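Local coordinates for protein D-glyceraldehyde dehydrogenase (NADP(+)) (Thermoplasma acidophilum, PDB 5IZD) that oxidises D-glyceraldehyde to (R)-glycerate with NADP+ in the non-phosphorylated Entner-Doudoroff pathway, working as a homotetramer, at residues A252-W257 / E285-H290; D263-T268 / Y412-D417; R44-A49 / H215-L220. All coordinates share one frame; numbering follows the deposited sequence.

In the fold
From the N terminus, contact 3 comes first: it closes a long loop by bringing the long helix 39-77 against the turn that joins helix 205-214 to strand 220-224, in the part of the fold that binds NADP. It is complete before the other two open. Contact 1 then opens on strand 252-256 and contact 2 on helix 262-274; contact 1 closes on strand 284-290, and contact 2 closes on strand 410-414 much later, so the two cross. They share one sheet, in which 252-256 lies between 284-290 and 410-414, and the backbone of M255 is hydrogen-bonded to Y412 and F414. Contact 3 lies about 44 Å from contact 1, centre to centre.

Contact 1: A252-W257 / E285-H290; sequences APFMVW and ERLYVH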
ATOM      1  N   ALA A 252       1.396   6.530  30.757  1.00 28.31           N
ATOM      2  CA  ALA A 252       0.292   5.709  30.346  1.00 28.08           C
ATOM      3  C   ALA A 252      -0.831   5.627  31.380  1.00 28.50           C
ATOM      4  O   ALA A 252      -0.580   5.198  32.523  1.00 28.80           O
ATOM      5  CB  ALA A 252       0.787   4.314  30.022  1.00 27.87           C
ATOM      6  N   PRO A 253      -2.058   6.059  30.997  1.00 28.45           N
ATOM      7  CA  PRO A 253      -3.165   5.771  31.891  1.00 28.89           C
ATOM      8  C   PRO A 253      -3.594   4.302  31.815  1.00 28.90           C
ATOM      9  O   PRO A 253      -3.673   3.732  30.721  1.00 28.47           O
ATOM     10  CB  PRO A 253      -4.296   6.682  31.361  1.00 28.96           C
ATOM     11  CG  PRO A 253      -4.075   6.752  29.880  1.00 28.56           C
ATOM     12  CD  PRO A 253      -2.524   6.617  29.712  1.00 28.18           C
ATOM     13  N   PHE A 254      -3.922   3.747  32.974  1.00 29.33           N
ATOM     14  CA  PHE A 254      -4.433   2.400  33.127  1.00 29.71           C
ATOM     15  C   PHE A 254      -5.894   2.484  33.608  1.00 30.69           C
ATOM     16  O   PHE A 254      -6.161   2.819  34.781  1.00 31.09           O
ATOM     17  CB  PHE A 254      -3.567   1.653  34.133  1.00 29.68           C
ATOM     18  CG  PHE A 254      -3.696   0.160  34.069  1.00 29.70           C
ATOM     19  CD1 PHE A 254      -4.796  -0.477  34.625  1.00 30.23           C
ATOM     20  CD2 PHE A 254      -2.740  -0.605  33.430  1.00 29.26           C
ATOM     21  CE1 PHE A 254      -4.920  -1.857  34.566  1.00 30.40           C
ATOM     22  CE2 PHE A 254      -2.876  -1.975  33.345  1.00 29.42           C
ATOM     23  CZ  PHE A 254      -3.961  -2.606  33.912  1.00 29.95           C
ATOM     24  N   MET A 255      -6.834   2.120  32.724  1.00 31.19           N
ATOM     25  CA  MET A 255      -8.249   2.388  32.951  1.00 32.26           C
ATOM     26  C   MET A 255      -9.023   1.082  33.132  1.00 32.94           C
ATOM     27  O   MET A 255      -8.975   0.213  32.273  1.00 33.31           O
ATOM     28  CB  MET A 255      -8.794   3.178  31.736  1.00 32.47           C
ATOM     29  CG  MET A 255      -8.204   4.585  31.627  1.00 32.47           C
ATOM     30  SD  MET A 255      -8.433   5.355  29.991  1.00 32.49           S
ATOM     31  CE  MET A 255      -7.195   4.451  29.056  1.00 31.90           C
ATOM     32  N   VAL A 256      -9.756   0.943  34.224  1.00 33.54           N
ATOM     33  CA  VAL A 256     -10.461  -0.281  34.565  1.00 34.02           C
ATOM     34  C   VAL A 256     -11.922   0.114  34.774  1.00 34.86           C
ATOM     35  O   VAL A 256     -12.296   0.699  35.792  1.00 34.95           O
ATOM     36  CB  VAL A 256      -9.874  -0.929  35.831  1.00 34.22           C
ATOM     37  CG1 VAL A 256     -10.578  -2.246  36.148  1.00 34.73           C
ATOM     38  CG2 VAL A 256      -8.334  -1.144  35.663  1.00 33.48           C
ATOM     39  N   TRP A 257     -12.736  -0.204  33.780  1.00 35.36           N
ATOM     40  CA  TRP A 257     -14.160   0.139  33.831  1.00 36.53           C
ATOM     41  C   TRP A 257     -14.858  -0.834  34.800  1.00 37.84           C
ATOM     42  O   TRP A 257     -14.263  -1.844  35.202  1.00 37.58           O
ATOM     43  CB  TRP A 257     -14.748   0.132  32.423  1.00 36.29           C
ATOM     44  CG  TRP A 257     -16.087   0.741  32.381  1.00 37.04           C
ATOM     45  CD1 TRP A 257     -17.268   0.110  32.067  1.00 37.59           C
ATOM     46  CD2 TRP A 257     -16.434   2.110  32.683  1.00 37.16           C
ATOM     47  NE1 TRP A 257     -18.307   0.988  32.161  1.00 38.01           N
ATOM     48  CE2 TRP A 257     -17.834   2.222  32.515  1.00 37.98           C
ATOM     49  CE3 TRP A 257     -15.702   3.242  33.041  1.00 36.84           C
ATOM     50  CZ2 TRP A 257     -18.524   3.433  32.719  1.00 38.58           C
ATOM     51  CZ3 TRP A 257     -16.358   4.424  33.277  1.00 37.34           C
ATOM     52  CH2 TRP A 257     -17.778   4.521  33.108  1.00 38.25           C
ATOM     53  N   GLU A 285       1.428   4.372  34.480  1.00 30.89           N
ATOM     54  CA  GLU A 285       1.880   5.540  35.222  1.00 31.04           C
ATOM     55  C   GLU A 285       0.738   6.253  35.942  1.00 31.40           C
ATOM     56  O   GLU A 285       1.014   7.095  36.772  1.00 32.11           O
ATOM     57  CB  GLU A 285       2.618   6.512  34.277  1.00 30.94           C
ATOM     58  CG  GLU A 285       4.040   6.095  33.854  1.00 30.85           C
ATOM     59  CD  GLU A 285       5.180   6.775  34.631  1.00 31.21           C
ATOM     60  OE1 GLU A 285       4.911   7.810  35.325  1.00 31.54           O
ATOM     61  OE2 GLU A 285       6.365   6.272  34.542  1.00 31.06           O
ATOM     62  N   ARG A 286      -0.521   5.952  35.644  1.00 31.13           N
ATOM     63  CA  ARG A 286      -1.668   6.576  36.343  1.00 31.49           C
ATOM     64  C   ARG A 286      -2.776   5.558  36.365  1.00 31.58           C
ATOM     65  O   ARG A 286      -3.093   5.033  35.320  1.00 31.60           O
ATOM     66  CB  ARG A 286      -2.251   7.736  35.550  1.00 31.30           C
ATOM     67  CG  ARG A 286      -1.279   8.754  35.093  1.00 30.98           C
ATOM     68  CD  ARG A 286      -1.992   9.792  34.316  1.00 30.93           C
ATOM     69  NE  ARG A 286      -1.863   9.668  32.862  1.00 30.31           N
ATOM     70  CZ  ARG A 286      -2.652  10.245  31.983  1.00 30.00           C
ATOM     71  NH1 ARG A 286      -3.749  10.900  32.389  1.00 30.48           N
ATOM     72  NH2 ARG A 286      -2.374  10.109  30.713  1.00 29.48           N
ATOM     73  N   LEU A 287      -3.397   5.327  37.508  1.00 31.87           N
ATOM     74  CA  LEU A 287      -4.411   4.293  37.646  1.00 32.01           C
ATOM     75  C   LEU A 287      -5.787   4.950  37.854  1.00 32.36           C
ATOM     76  O   LEU A 287      -5.962   5.749  38.744  1.00 32.62           O
ATOM     77  CB  LEU A 287      -4.009   3.360  38.790  1.00 32.26           C
ATOM     78  CG  LEU A 287      -4.917   2.205  39.167  1.00 32.71           C
ATOM     79  CD1 LEU A 287      -5.256   1.363  37.961  1.00 32.46           C
ATOM     80  CD2 LEU A 287      -4.262   1.340  40.219  1.00 32.94           C
ATOM     81  N   TYR A 288      -6.723   4.634  36.951  1.00 32.37           N
ATOM     82  CA  TYR A 288      -8.106   5.113  36.967  1.00 32.85           C
ATOM     83  C   TYR A 288      -9.016   3.897  37.074  1.00 33.29           C
ATOM     84  O   TYR A 288      -9.089   3.105  36.118  1.00 32.93           O
ATOM     85  CB  TYR A 288      -8.453   5.870  35.670  1.00 32.59           C
ATOM     86  CG  TYR A 288      -7.618   7.103  35.485  1.00 32.22           C
ATOM     87  CD1 TYR A 288      -7.869   8.241  36.195  1.00 32.68           C
ATOM     88  CD2 TYR A 288      -6.566   7.108  34.626  1.00 31.53           C
ATOM     89  CE1 TYR A 288      -7.128   9.383  36.013  1.00 32.49           C
ATOM     90  CE2 TYR A 288      -5.821   8.230  34.431  1.00 31.39           C
ATOM     91  CZ  TYR A 288      -6.098   9.366  35.122  1.00 31.89           C
ATOM     92  OH  TYR A 288      -5.244  10.444  34.984  1.00 31.81           O
ATOM     93  N   VAL A 289      -9.717   3.764  38.212  1.00 33.97           N
ATOM     94  CA  VAL A 289     -10.591   2.636  38.435  1.00 34.59           C
ATOM     95  C   VAL A 289     -12.025   3.111  38.719  1.00 35.58           C
ATOM     96  O   VAL A 289     -12.289   4.086  39.439  1.00 36.09           O
ATOM     97  CB  VAL A 289     -10.078   1.741  39.565  1.00 34.81           C
ATOM     98  CG1 VAL A 289     -10.885   0.472  39.678  1.00 35.24           C
ATOM     99  CG2 VAL A 289      -8.598   1.384  39.351  1.00 34.17           C
ATOM    100  N   HIS A 290     -12.969   2.407  38.159  1.00 36.01           N
ATOM    101  CA  HIS A 290     -14.343   2.814  38.355  1.00 37.07           C
ATOM    102  C   HIS A 290     -14.708   2.759  39.835  1.00 38.03           C
ATOM    103  O   HIS A 290     -14.340   1.809  40.541  1.00 38.06           O
ATOM    104  CB  HIS A 290     -15.252   1.965  37.469  1.00 37.33           C
ATOM    105  CG  HIS A 290     -16.649   2.468  37.385  1.00 37.91           C
ATOM    106  ND1 HIS A 290     -17.497   2.445  38.464  1.00 38.87           N
ATOM    107  CD2 HIS A 290     -17.360   2.978  36.355  1.00 38.00           C
ATOM    108  CE1 HIS A 290     -18.686   2.925  38.106  1.00 39.52           C
ATOM    109  NE2 HIS A 290     -18.630   3.256  36.831  1.00 38.98           N
TER
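P253 to V256 and R286 to V289 pair in register as parallel neighbours in a beta-alpha-beta crossover whose connection contains helix 262-274 and C281, probably the catalytic cysteine, as in relatives. Backbone bonds alternate: F254 N donates to R286 O (2.8 Å), F254 O accepts from Y288 N, and V256 repeats the pattern against Y288 and H290. At the start A252 O takes E285 N and, at a poorer angle, R286 N. Proline suits position 253 because the pairing with 284-290 asks for no N-H there, its N facing away from that strand; its ring lies alongside the R286 side chain, CD being 3.6 Å from NH2, with CB over the centre of the guanidinium. The same CB meets the edge of the Y288 ring at CE2. R286 NH1 donates to Y288 OH (3.0 Å), itself bonded to Q373 OE1, and to L401 O; NH2 reaches A402 O and NE K251 O, so the N-H groups of this buried guanidinium have acceptors on several sides. On the other face of the sheet F254 CD1 packs on L287 CD1 (3.8 Å). CG of W257 and of H290 is anti to the backbone N (chi1 -168° and -169°), carrying each ring past the paired residues. There the H290 ring stands T-shaped to W257, its edge atom CD2 3.5 Å from CZ3 and the planes at 89°. D292 N holds H290 ND1. An alanine at W257 would probably leave the H290 edge without its aromatic face and open a gap there. E285 leads away from the strand pair, its carboxylate bonded to K251 NZ and to the N atoms of I382 and F383, which probably bind NADP. Helix 262-274 covers the face with F254 and L287, helix 395-403 packs on P253 and M255, and strand 410-414 flanks 252-256.

Contact 2: D263-T268 / Y412-D417; sequences DNALKT and YLFTKD
With CG of F414 anti to its carbonyl carbon (chi1 -79°), the phenyl ring leaves strand 412-414 for helix 263-268 and ends against T268, whose own chi1 of -51° puts OG1 beside the backbone N and anti to the carbonyl carbon, from where it reaches back to N264 O. The face of the F414 ring lies against the helix backbone: A265 CA sits 3.7 Å from its centroid in a CH-pi contact, offset toward the rim, and A265 CB is 3.8 Å from CG. Alanine suits the place, its small CB letting the ring lie close to the helix backbone. At the far end of the ring, CZ packs tightly against T268 OG1 (3.1 Å) and CB (3.4 Å). That hydroxyl donates to N264 O (2.8 Å), one turn back, which also accepts from T268 N on the opposite face of its carbonyl plane. Threonine thus suits a buried helix position beside an aromatic ring, its hydroxyl bonded to its own helix, while OG1, CB and CG2 all pack on the tip of the ring. Outward, A265 and L266 pack on helix 294-305, L482 of the second subunit touches T268, and strand 252-256 joins strand 410-414 by backbone bonds and lays F254 against both T268 and Y412.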
ATOM      1  N   ASP A 263      -9.310 -10.245  37.691  1.00 40.06           N
ATOM      2  CA  ASP A 263      -8.088 -11.023  37.640  1.00 39.45           C
ATOM      3  C   ASP A 263      -7.227 -10.575  36.490  1.00 37.62           C
ATOM      4  O   ASP A 263      -6.060 -10.367  36.655  1.00 36.58           O
ATOM      5  CB  ASP A 263      -8.359 -12.540  37.514  1.00 40.84           C
ATOM      6  CG  ASP A 263      -8.762 -13.193  38.847  1.00 42.55           C
ATOM      7  OD1 ASP A 263      -8.619 -12.574  39.915  1.00 42.82           O
ATOM      8  OD2 ASP A 263      -9.239 -14.350  38.819  1.00 44.44           O
ATOM      9  N   ASN A 264      -7.814 -10.402  35.311  1.00 36.36           N
ATOM     10  CA  ASN A 264      -6.995 -10.023  34.168  1.00 35.05           C
ATOM     11  C   ASN A 264      -6.407  -8.623  34.291  1.00 33.94           C
ATOM     12  O   ASN A 264      -5.256  -8.407  33.936  1.00 33.00           O
ATOM     13  CB  ASN A 264      -7.742 -10.254  32.844  1.00 34.84           C
ATOM     14  CG  ASN A 264      -7.810 -11.735  32.506  1.00 35.25           C
ATOM     15  OD1 ASN A 264      -6.980 -12.540  32.993  1.00 34.67           O
ATOM     16  ND2 ASN A 264      -8.805 -12.119  31.685  1.00 35.35           N
ATOM     17  N   ALA A 265      -7.213  -7.706  34.836  1.00 33.83           N
ATOM     18  CA  ALA A 265      -6.801  -6.328  35.007  1.00 33.19           C
ATOM     19  C   ALA A 265      -5.630  -6.257  35.991  1.00 32.89           C
ATOM     20  O   ALA A 265      -4.645  -5.587  35.711  1.00 32.30           O
ATOM     21  CB  ALA A 265      -7.946  -5.490  35.489  1.00 33.45           C
ATOM     22  N   LEU A 266      -5.781  -6.945  37.126  1.00 33.44           N
ATOM     23  CA  LEU A 266      -4.724  -7.040  38.146  1.00 33.51           C
ATOM     24  C   LEU A 266      -3.437  -7.692  37.641  1.00 33.22           C
ATOM     25  O   LEU A 266      -2.370  -7.207  37.927  1.00 32.73           O
ATOM     26  CB  LEU A 266      -5.215  -7.745  39.413  1.00 34.15           C
ATOM     27  CG  LEU A 266      -6.188  -6.899  40.210  1.00 34.59           C
ATOM     28  CD1 LEU A 266      -7.029  -7.738  41.187  1.00 35.36           C
ATOM     29  CD2 LEU A 266      -5.429  -5.793  40.917  1.00 34.36           C
ATOM     30  N   LYS A 267      -3.556  -8.785  36.896  1.00 33.51           N
ATOM     31  CA  LYS A 267      -2.397  -9.426  36.313  1.00 33.41           C
ATOM     32  C   LYS A 267      -1.659  -8.477  35.384  1.00 32.38           C
ATOM     33  O   LYS A 267      -0.419  -8.358  35.449  1.00 31.80           O
ATOM     34  CB  LYS A 267      -2.798 -10.616  35.482  1.00 34.39           C
ATOM     35  CG  LYS A 267      -3.051 -11.872  36.268  1.00 35.76           C
ATOM     36  CD  LYS A 267      -3.420 -12.985  35.279  1.00 36.70           C
ATOM     37  CE  LYS A 267      -3.733 -14.268  36.014  1.00 38.01           C
ATOM     38  NZ  LYS A 267      -4.349 -15.240  35.074  1.00 39.10           N
ATOM     39  N   THR A 268      -2.420  -7.825  34.500  1.00 31.59           N
ATOM     40  CA  THR A 268      -1.858  -6.863  33.575  1.00 30.77           C
ATOM     41  C   THR A 268      -1.233  -5.646  34.301  1.00 30.55           C
ATOM     42  O   THR A 268      -0.200  -5.132  33.852  1.00 29.99           O
ATOM     43  CB  THR A 268      -2.898  -6.376  32.555  1.00 30.53           C
ATOM     44  OG1 THR A 268      -3.543  -7.509  31.934  1.00 30.64           O
ATOM     45  CG2 THR A 268      -2.264  -5.459  31.526  1.00 29.86           C
ATOM     46  N   TYR A 412      -3.970   1.684  28.584  1.00 27.51           N
ATOM     47  CA  TYR A 412      -4.538   0.371  28.912  1.00 27.79           C
ATOM     48  C   TYR A 412      -5.988   0.534  29.301  1.00 28.37           C
ATOM     49  O   TYR A 412      -6.327   1.461  30.041  1.00 28.56           O
ATOM     50  CB  TYR A 412      -3.784  -0.338  30.066  1.00 27.88           C
ATOM     51  CG  TYR A 412      -2.307  -0.535  29.775  1.00 27.41           C
ATOM     52  CD1 TYR A 412      -1.412   0.457  30.056  1.00 27.16           C
ATOM     53  CD2 TYR A 412      -1.827  -1.720  29.234  1.00 27.31           C
ATOM     54  CE1 TYR A 412      -0.043   0.301  29.801  1.00 26.81           C
ATOM     55  CE2 TYR A 412      -0.444  -1.884  28.931  1.00 26.96           C
ATOM     56  CZ  TYR A 412       0.435  -0.868  29.203  1.00 26.66           C
ATOM     57  OH  TYR A 412       1.761  -0.958  28.874  1.00 26.26           O
ATOM     58  N   LEU A 413      -6.827  -0.381  28.847  1.00 28.67           N
ATOM     59  CA  LEU A 413      -8.271  -0.311  29.140  1.00 29.43           C
ATOM     60  C   LEU A 413      -8.811  -1.712  29.413  1.00 30.00           C
ATOM     61  O   LEU A 413      -8.614  -2.577  28.570  1.00 30.10           O
ATOM     62  CB  LEU A 413      -8.986   0.265  27.908  1.00 29.26           C
ATOM     63  CG  LEU A 413     -10.524   0.274  27.918  1.00 29.89           C
ATOM     64  CD1 LEU A 413     -11.069   1.126  29.047  1.00 30.32           C
ATOM     65  CD2 LEU A 413     -11.023   0.754  26.552  1.00 29.71           C
ATOM     66  N   PHE A 414      -9.528  -1.923  30.505  1.00 30.69           N
ATOM     67  CA  PHE A 414     -10.182  -3.180  30.769  1.00 31.34           C
ATOM     68  C   PHE A 414     -11.676  -2.966  30.857  1.00 32.34           C
ATOM     69  O   PHE A 414     -12.145  -2.222  31.706  1.00 32.82           O
ATOM     70  CB  PHE A 414      -9.639  -3.832  32.042  1.00 31.50           C
ATOM     71  CG  PHE A 414      -8.322  -4.521  31.807  1.00 30.90           C
ATOM     72  CD1 PHE A 414      -7.176  -3.781  31.616  1.00 30.24           C
ATOM     73  CD2 PHE A 414      -8.269  -5.899  31.637  1.00 31.08           C
ATOM     74  CE1 PHE A 414      -5.974  -4.405  31.288  1.00 29.86           C
ATOM     75  CE2 PHE A 414      -7.080  -6.535  31.327  1.00 30.63           C
ATOM     76  CZ  PHE A 414      -5.942  -5.781  31.125  1.00 30.07           C
ATOM     77  N   THR A 415     -12.414  -3.616  29.972  1.00 32.84           N
ATOM     78  CA  THR A 415     -13.849  -3.507  29.922  1.00 33.86           C
ATOM     79  C   THR A 415     -14.371  -4.599  29.012  1.00 34.39           C
ATOM     80  O   THR A 415     -13.615  -5.082  28.175  1.00 34.04           O
ATOM     81  CB  THR A 415     -14.303  -2.155  29.269  1.00 33.76           C
ATOM     82  OG1 THR A 415     -15.722  -2.007  29.352  1.00 34.50           O
ATOM     83  CG2 THR A 415     -13.922  -2.060  27.804  1.00 33.25           C
ATOM     84  N   LYS A 416     -15.662  -4.910  29.133  1.00 35.48           N
ATOM     85  CA  LYS A 416     -16.353  -5.871  28.278  1.00 36.07           C
ATOM     86  C   LYS A 416     -17.337  -5.119  27.380  1.00 36.61           C
ATOM     87  O   LYS A 416     -18.043  -5.747  26.586  1.00 37.43           O
ATOM     88  CB  LYS A 416     -17.067  -6.935  29.129  1.00 36.75           C
ATOM     89  N   ASP A 417     -17.405  -3.788  27.453  1.00 36.60           N
ATOM     90  CA  ASP A 417     -18.438  -3.062  26.676  1.00 37.13           C
ATOM     91  C   ASP A 417     -17.886  -2.706  25.298  1.00 36.52           C
ATOM     92  O   ASP A 417     -16.923  -1.931  25.204  1.00 36.04           O
ATOM     93  CB  ASP A 417     -18.883  -1.819  27.410  1.00 37.47           C
ATOM     94  CG  ASP A 417     -19.998  -1.049  26.706  1.00 37.95           C
ATOM     95  OD1 ASP A 417     -20.248  -1.139  25.481  1.00 37.79           O
ATOM     96  OD2 ASP A 417     -20.615  -0.298  27.448  1.00 38.68           O
TER

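Contact 3: R44-A49 / H215-L220; sequences RAIDAA and HKKVNL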
ATOM      1  N   ARG A  44      36.121  10.056  12.830  1.00 43.23           N
ATOM      2  CA  ARG A  44      36.560   8.867  12.091  1.00 43.73           C
ATOM      3  C   ARG A  44      35.418   7.883  11.863  1.00 42.26           C
ATOM      4  O   ARG A  44      35.318   7.292  10.773  1.00 41.18           O
ATOM      5  CB  ARG A  44      37.703   8.101  12.759  1.00 45.86           C
ATOM      6  CG  ARG A  44      39.057   8.775  12.708  1.00 48.00           C
ATOM      7  CD  ARG A  44      40.244   7.807  12.876  1.00 49.58           C
ATOM      8  NE  ARG A  44      40.068   6.727  13.857  1.00 50.37           N
ATOM      9  CZ  ARG A  44      40.106   6.865  15.193  1.00 51.58           C
ATOM     10  NH1 ARG A  44      40.295   8.070  15.788  1.00 51.85           N
ATOM     11  NH2 ARG A  44      39.939   5.778  15.956  1.00 51.54           N
ATOM     12  N   ALA A  45      34.554   7.720  12.879  1.00 40.81           N
ATOM     13  CA  ALA A  45      33.449   6.786  12.769  1.00 39.40           C
ATOM     14  C   ALA A  45      32.436   7.234  11.707  1.00 38.24           C
ATOM     15  O   ALA A  45      32.057   6.432  10.869  1.00 37.91           O
ATOM     16  CB  ALA A  45      32.795   6.546  14.126  1.00 39.01           C
ATOM     17  N   ILE A  46      32.030   8.503  11.735  1.00 37.63           N
ATOM     18  CA  ILE A  46      31.117   9.050  10.747  1.00 37.29           C
ATOM     19  C   ILE A  46      31.721   9.023   9.350  1.00 37.82           C
ATOM     20  O   ILE A  46      31.039   8.661   8.397  1.00 37.65           O
ATOM     21  CB  ILE A  46      30.636  10.469  11.134  1.00 36.90           C
ATOM     22  CG1 ILE A  46      29.646  10.380  12.295  1.00 36.22           C
ATOM     23  CG2 ILE A  46      29.968  11.177   9.957  1.00 36.29           C
ATOM     24  CD1 ILE A  46      29.435  11.704  12.981  1.00 36.20           C
ATOM     25  N   ASP A  47      32.982   9.426   9.230  1.00 39.06           N
ATOM     26  CA  ASP A  47      33.781   9.262   7.972  1.00 40.26           C
ATOM     27  C   ASP A  47      33.873   7.827   7.427  1.00 39.47           C
ATOM     28  O   ASP A  47      33.666   7.623   6.232  1.00 38.90           O
ATOM     29  CB  ASP A  47      35.180   9.877   8.083  1.00 41.94           C
ATOM     30  CG  ASP A  47      35.146  11.411   8.173  1.00 43.22           C
ATOM     31  OD1 ASP A  47      34.091  12.076   8.040  1.00 44.47           O
ATOM     32  OD2 ASP A  47      36.182  12.000   8.422  1.00 45.79           O
ATOM     33  N   ALA A  48      34.101   6.853   8.287  1.00 38.94           N
ATOM     34  CA  ALA A  48      33.998   5.445   7.859  1.00 39.01           C
ATOM     35  C   ALA A  48      32.564   5.076   7.324  1.00 38.05           C
ATOM     36  O   ALA A  48      32.441   4.435   6.292  1.00 38.39           O
ATOM     37  CB  ALA A  48      34.397   4.511   8.970  1.00 39.10           C
ATOM     38  N   ALA A  49      31.515   5.489   8.026  1.00 37.24           N
ATOM     39  CA  ALA A  49      30.160   5.305   7.546  1.00 36.91           C
ATOM     40  C   ALA A  49      29.940   5.964   6.184  1.00 37.48           C
ATOM     41  O   ALA A  49      29.335   5.351   5.292  1.00 37.14           O
ATOM     42  CB  ALA A  49      29.162   5.823   8.581  1.00 36.21           C
ATOM     43  N   HIS A 215      26.511  17.042  13.437  1.00 39.87           N
ATOM     44  CA  HIS A 215      27.577  16.840  12.452  1.00 40.09           C
ATOM     45  C   HIS A 215      27.049  16.973  11.003  1.00 39.18           C
ATOM     46  O   HIS A 215      26.033  16.373  10.682  1.00 38.67           O
ATOM     47  CB  HIS A 215      28.167  15.432  12.664  1.00 40.12           C
ATOM     48  CG  HIS A 215      29.495  15.215  12.022  1.00 41.09           C
ATOM     49  ND1 HIS A 215      29.631  14.987  10.676  1.00 41.18           N
ATOM     50  CD2 HIS A 215      30.744  15.132  12.540  1.00 42.23           C
ATOM     51  CE1 HIS A 215      30.906  14.812  10.377  1.00 41.92           C
ATOM     52  NE2 HIS A 215      31.602  14.876  11.493  1.00 42.49           N
ATOM     53  N   LYS A 216      27.766  17.707  10.155  1.00 39.45           N
ATOM     54  CA  LYS A 216      27.313  18.068   8.798  1.00 40.24           C
ATOM     55  C   LYS A 216      26.924  16.856   7.931  1.00 39.27           C
ATOM     56  O   LYS A 216      26.066  16.983   7.031  1.00 39.96           O
ATOM     57  CB  LYS A 216      28.365  18.947   8.049  1.00 41.68           C
ATOM     58  CG  LYS A 216      28.699  20.312   8.688  1.00 42.72           C
ATOM     59  N   LYS A 217      27.538  15.702   8.196  1.00 38.19           N
ATOM     60  CA  LYS A 217      27.344  14.469   7.405  1.00 37.28           C
ATOM     61  C   LYS A 217      26.247  13.486   7.889  1.00 35.86           C
ATOM     62  O   LYS A 217      26.001  12.476   7.244  1.00 34.78           O
ATOM     63  CB  LYS A 217      28.683  13.701   7.316  1.00 38.07           C
ATOM     64  CG  LYS A 217      29.862  14.533   6.775  1.00 39.06           C
ATOM     65  CD  LYS A 217      31.133  13.707   6.708  1.00 39.92           C
ATOM     66  CE  LYS A 217      32.224  14.442   5.941  1.00 40.74           C
ATOM     67  NZ  LYS A 217      33.245  13.413   5.638  1.00 41.92           N
ATOM     68  N   VAL A 218      25.634  13.754   9.035  1.00 35.01           N
ATOM     69  CA  VAL A 218      24.605  12.879   9.581  1.00 34.01           C
ATOM     70  C   VAL A 218      23.306  13.110   8.839  1.00 33.21           C
ATOM     71  O   VAL A 218      22.895  14.246   8.651  1.00 33.23           O
ATOM     72  CB  VAL A 218      24.479  13.097  11.113  1.00 33.91           C
ATOM     73  CG1 VAL A 218      23.261  12.422  11.695  1.00 33.22           C
ATOM     74  CG2 VAL A 218      25.688  12.518  11.778  1.00 34.12           C
ATOM     75  N   ASN A 219      22.636  12.039   8.420  1.00 32.58           N
ATOM     76  CA  ASN A 219      21.385  12.215   7.658  1.00 31.79           C
ATOM     77  C   ASN A 219      20.099  11.877   8.419  1.00 30.75           C
ATOM     78  O   ASN A 219      18.993  12.374   8.066  1.00 30.16           O
ATOM     79  CB  ASN A 219      21.462  11.372   6.388  1.00 32.30           C
ATOM     80  CG  ASN A 219      22.650  11.745   5.498  1.00 33.16           C
ATOM     81  OD1 ASN A 219      23.510  10.905   5.214  1.00 34.31           O
ATOM     82  ND2 ASN A 219      22.716  13.004   5.076  1.00 33.39           N
ATOM     83  N   LEU A 220      20.237  11.014   9.436  1.00 29.98           N
ATOM     84  CA  LEU A 220      19.094  10.501  10.187  1.00 29.02           C
ATOM     85  C   LEU A 220      19.568  10.151  11.621  1.00 28.83           C
ATOM     86  O   LEU A 220      20.710   9.671  11.843  1.00 29.28           O
ATOM     87  CB  LEU A 220      18.463   9.305   9.479  1.00 28.82           C
ATOM     88  CG  LEU A 220      17.183   8.679  10.073  1.00 28.47           C
ATOM     89  CD1 LEU A 220      16.441   7.906   9.016  1.00 28.22           C
ATOM     90  CD2 LEU A 220      17.591   7.693  11.206  1.00 28.63           C
TER
HETATM   91  O   HOH W   1      34.154  14.295   9.876  1.00 48.16           O
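I46 and H215 meet tip to tip: the isoleucine CD1 lies over one face of the imidazole, 3.6 Å from CG, in a CH-pi contact. Its other branch, CG2, touches H215 CE1 and K217 CB, while CD1 also reaches V218 CG2. A branched aliphatic residue suits this place, since two methyls can cover ring, lysine stem and valine together. Beside this patch D47 and K217 cross at about a right angle in a salt bridge, NZ to OD1 2.9 Å, the ammonium above the carboxylate plane. With its last three torsions near 180°, the lysine chain is fully extended and carries NZ to the helix, where E50 is its second partner. A water adds to the link, donating to D47 OD1 (2.9 Å) and bonded to H215 NE2.

The second shell is the type I turn from H215 to V218, closed by V218 N to H215 O. Within it K217 N makes a weak bond to H215 ND1, which may help to set the ring rotation, and N240, probably part of the NADP site, binds H215 O through ND2. The contact joins helix 39-77 to the loop between helix 205-214 and strand 220-224, in the NADP-binding part of the fold; V218 packs on V143 of strand 130-145, and A45 and A49 on strand 198-200.

The chemistry is divided, apolar at I46 and V218 and ionic toward the partly exposed side. Two carboxylates probably stabilise the charge of K217. H215 NE2 makes a weak bond to D43 OD1; this and the nearby, non-contacting D47 may favour a protonated ring, whereas the N-H at ND1 would tend to oppose it.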